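Long-range contact in lectin-related NK cell receptor LY49L1 (Mus musculus, PDB 3G8K), which acts as a natural killer cell surface receptor through its C-type lectin-like domain, probably recognising MHC class I molecules as other Ly49 receptors do: residues K17-V22 / I118-K123. The protein carries 1 engineered substitution. Residues are numbered along the deposited sequence; the frame is centred on the assembly and turned at random.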
loop_
_atom_site.group_PDB
_atom_site.type_symbol
_atom_site.label_atom_id
_atom_site.label_comp_id
_atom_site.label_asym_id
_atom_site.label_seq_id
_atom_site.Cartn_x
_atom_site.Cartn_y
_atom_site.Cartn_z
ATOM N N LYS A 17 9.882 -6.410 4.315
ATOM C CA LYS A 17 9.743 -6.672 2.876
ATOM C C LYS A 17 8.882 -5.552 2.185
ATOM O O LYS A 17 7.785 -5.232 2.660
ATOM C CB LYS A 17 9.097 -8.075 2.590
ATOM C CG LYS A 17 9.203 -8.532 1.083
ATOM C CD LYS A 17 8.828 -10.001 0.760
ATOM C CE LYS A 17 9.077 -10.976 1.911
ATOM N NZ LYS A 17 8.336 -12.195 1.550
ATOM N N CYS A 18 9.354 -4.995 1.076
ATOM C CA CYS A 18 8.494 -4.144 0.206
ATOM C C CYS A 18 8.016 -4.861 -1.070
ATOM O O CYS A 18 8.509 -5.928 -1.347
ATOM C CB CYS A 18 9.234 -2.881 -0.092
ATOM S SG CYS A 18 9.619 -2.017 1.494
ATOM N N TYR A 19 7.070 -4.254 -1.830
ATOM C CA TYR A 19 6.313 -4.869 -2.902
ATOM C C TYR A 19 6.173 -3.832 -3.976
ATOM O O TYR A 19 5.670 -2.738 -3.726
ATOM C CB TYR A 19 4.910 -5.225 -2.409
ATOM C CG TYR A 19 4.972 -6.190 -1.188
ATOM C CD1 TYR A 19 4.879 -5.690 0.137
ATOM C CD2 TYR A 19 5.135 -7.550 -1.374
ATOM C CE1 TYR A 19 4.968 -6.588 1.287
ATOM C CE2 TYR A 19 5.204 -8.458 -0.215
ATOM C CZ TYR A 19 5.174 -7.924 1.066
ATOM O OH TYR A 19 5.155 -8.778 2.166
ATOM N N TYR A 20 6.575 -4.195 -5.168
ATOM C CA TYR A 20 6.653 -3.232 -6.346
ATOM C C TYR A 20 5.861 -3.882 -7.487
ATOM O O TYR A 20 5.765 -5.094 -7.525
ATOM C CB TYR A 20 8.138 -3.016 -6.734
ATOM C CG TYR A 20 9.046 -2.659 -5.551
ATOM C CD1 TYR A 20 9.715 -3.645 -4.828
ATOM C CD2 TYR A 20 9.210 -1.340 -5.155
ATOM C CE1 TYR A 20 10.502 -3.296 -3.733
ATOM C CE2 TYR A 20 10.031 -1.002 -4.099
ATOM C CZ TYR A 20 10.624 -1.982 -3.373
ATOM O OH TYR A 20 11.440 -1.598 -2.359
ATOM N N PHE A 21 5.301 -3.056 -8.406
ATOM C CA PHE A 21 4.307 -3.482 -9.395
ATOM C C PHE A 21 4.817 -3.023 -10.723
ATOM O O PHE A 21 5.131 -1.852 -10.841
ATOM C CB PHE A 21 2.855 -2.899 -9.115
ATOM C CG PHE A 21 2.358 -3.240 -7.760
ATOM C CD1 PHE A 21 2.788 -2.490 -6.663
ATOM C CD2 PHE A 21 1.549 -4.409 -7.529
ATOM C CE1 PHE A 21 2.429 -2.856 -5.340
ATOM C CE2 PHE A 21 1.137 -4.754 -6.192
ATOM C CZ PHE A 21 1.597 -3.974 -5.108
ATOM N N VAL A 22 4.971 -3.969 -11.668
ATOM C CA VAL A 22 5.296 -3.679 -13.111
ATOM C C VAL A 22 4.028 -3.093 -13.819
ATOM O O VAL A 22 2.876 -3.412 -13.436
ATOM C CB VAL A 22 5.908 -4.932 -13.868
ATOM C CG1 VAL A 22 6.373 -4.582 -15.275
ATOM C CG2 VAL A 22 7.065 -5.560 -13.116
ATOM N N ILE A 118 -0.311 -8.938 -13.849
ATOM C CA ILE A 118 0.563 -7.962 -13.173
ATOM C C ILE A 118 1.666 -8.723 -12.431
ATOM O O ILE A 118 1.373 -9.640 -11.726
ATOM C CB ILE A 118 -0.202 -7.021 -12.235
ATOM C CG1 ILE A 118 -1.269 -6.176 -13.000
ATOM C CG2 ILE A 118 0.774 -5.999 -11.503
ATOM C CD1 ILE A 118 -0.659 -5.396 -14.164
ATOM N N CYS A 119 2.920 -8.324 -12.602
ATOM C CA CYS A 119 4.034 -8.828 -11.744
ATOM C C CYS A 119 4.087 -8.120 -10.400
ATOM O O CYS A 119 4.098 -6.893 -10.308
ATOM C CB CYS A 119 5.423 -8.730 -12.452
ATOM S SG CYS A 119 5.394 -8.834 -14.272
ATOM N N ILE A 120 4.078 -8.901 -9.319
ATOM C CA ILE A 120 4.467 -8.309 -8.066
ATOM C C ILE A 120 5.851 -8.887 -7.716
ATOM O O ILE A 120 6.026 -10.145 -7.608
ATOM C CB ILE A 120 3.428 -8.449 -6.957
ATOM C CG1 ILE A 120 3.929 -7.834 -5.660
ATOM C CG2 ILE A 120 3.052 -9.924 -6.697
ATOM C CD1 ILE A 120 2.851 -7.925 -4.555
ATOM N N CYS A 121 6.819 -7.956 -7.653
ATOM C CA CYS A 121 8.215 -8.203 -7.264
ATOM C C CYS A 121 8.461 -7.907 -5.780
ATOM O O CYS A 121 8.071 -6.894 -5.294
ATOM C CB CYS A 121 9.114 -7.293 -8.047
ATOM S SG CYS A 121 8.825 -7.356 -9.846
ATOM N N GLY A 122 9.084 -8.786 -5.025
ATOM C CA GLY A 122 9.452 -8.373 -3.668
ATOM C C GLY A 122 10.956 -8.151 -3.509
ATOM O O GLY A 122 11.765 -8.706 -4.259
ATOM N N LYS A 123 11.313 -7.340 -2.528
ATOM C CA LYS A 123 12.677 -7.082 -2.070
ATOM C C LYS A 123 12.648 -6.758 -0.567
ATOM O O LYS A 123 11.975 -5.849 -0.134
ATOM C CB LYS A 123 13.376 -5.959 -2.846
ATOM C CG LYS A 123 14.942 -5.868 -2.593
ATOM C CD LYS A 123 15.512 -4.637 -3.324
ATOM C CE LYS A 123 16.994 -4.394 -3.102
ATOM N NZ LYS A 123 17.308 -2.987 -3.578
HETATM O O HOH W 1 12.686 -3.074 -0.790
#
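Y20 and C121 form the central hydrogen-bonded pair between antiparallel strands 17-21 and 118-123. The Y20 N to C121 O bond, 3.1 Å long, lies in the carbonyl plane, and C121 N returns a bond to Y20 O. At one end C18 N reaches K123 O at 3.0 Å, while the reverse bond is weak, as is that from V22 N to C119 O at the other end.

The tightly packed part includes the face bearing the buried Y19, F21 and I120, where one methyl meets two rings. With CG1 anti to the backbone N (chi1 178°) and chi2 also extended, I120 carries CD1 out to both: 3.9 Å from Y19 CD2 and 4.0 Å from F21 CE2. F12 meets both aromatic rings, and L54 of helix 48-57 touches Y19 and I120, which places this face in the domain core.

At the far end buried V22, whose CB points toward the other strand, packs CG2 3.6 Å from C119 CB and also touches C121 SG; C119 and C121 are disulfide-bonded to C31 and C35, respectively. The looser side holds the partly exposed Y20 and K123, with a single side-chain approach, K123 CB 4.0 Å from Y20 CE1; the extended lysine chain leads its amine away. There a water in the plane of the Y20 ring lies a short 2.5 Å from Y20 OH and donates to K123 O, giving that carbonyl a second donor in addition to C18 N.

The pairing joins a strand near the N terminus, second in chain order, to the last strand of the C-type lectin-like fold. Its chemistry implies a join secured by backbone bonds, apolar contacts on the core face and disulfides along the last strand, with an ordered water at the Y20-K123 corner.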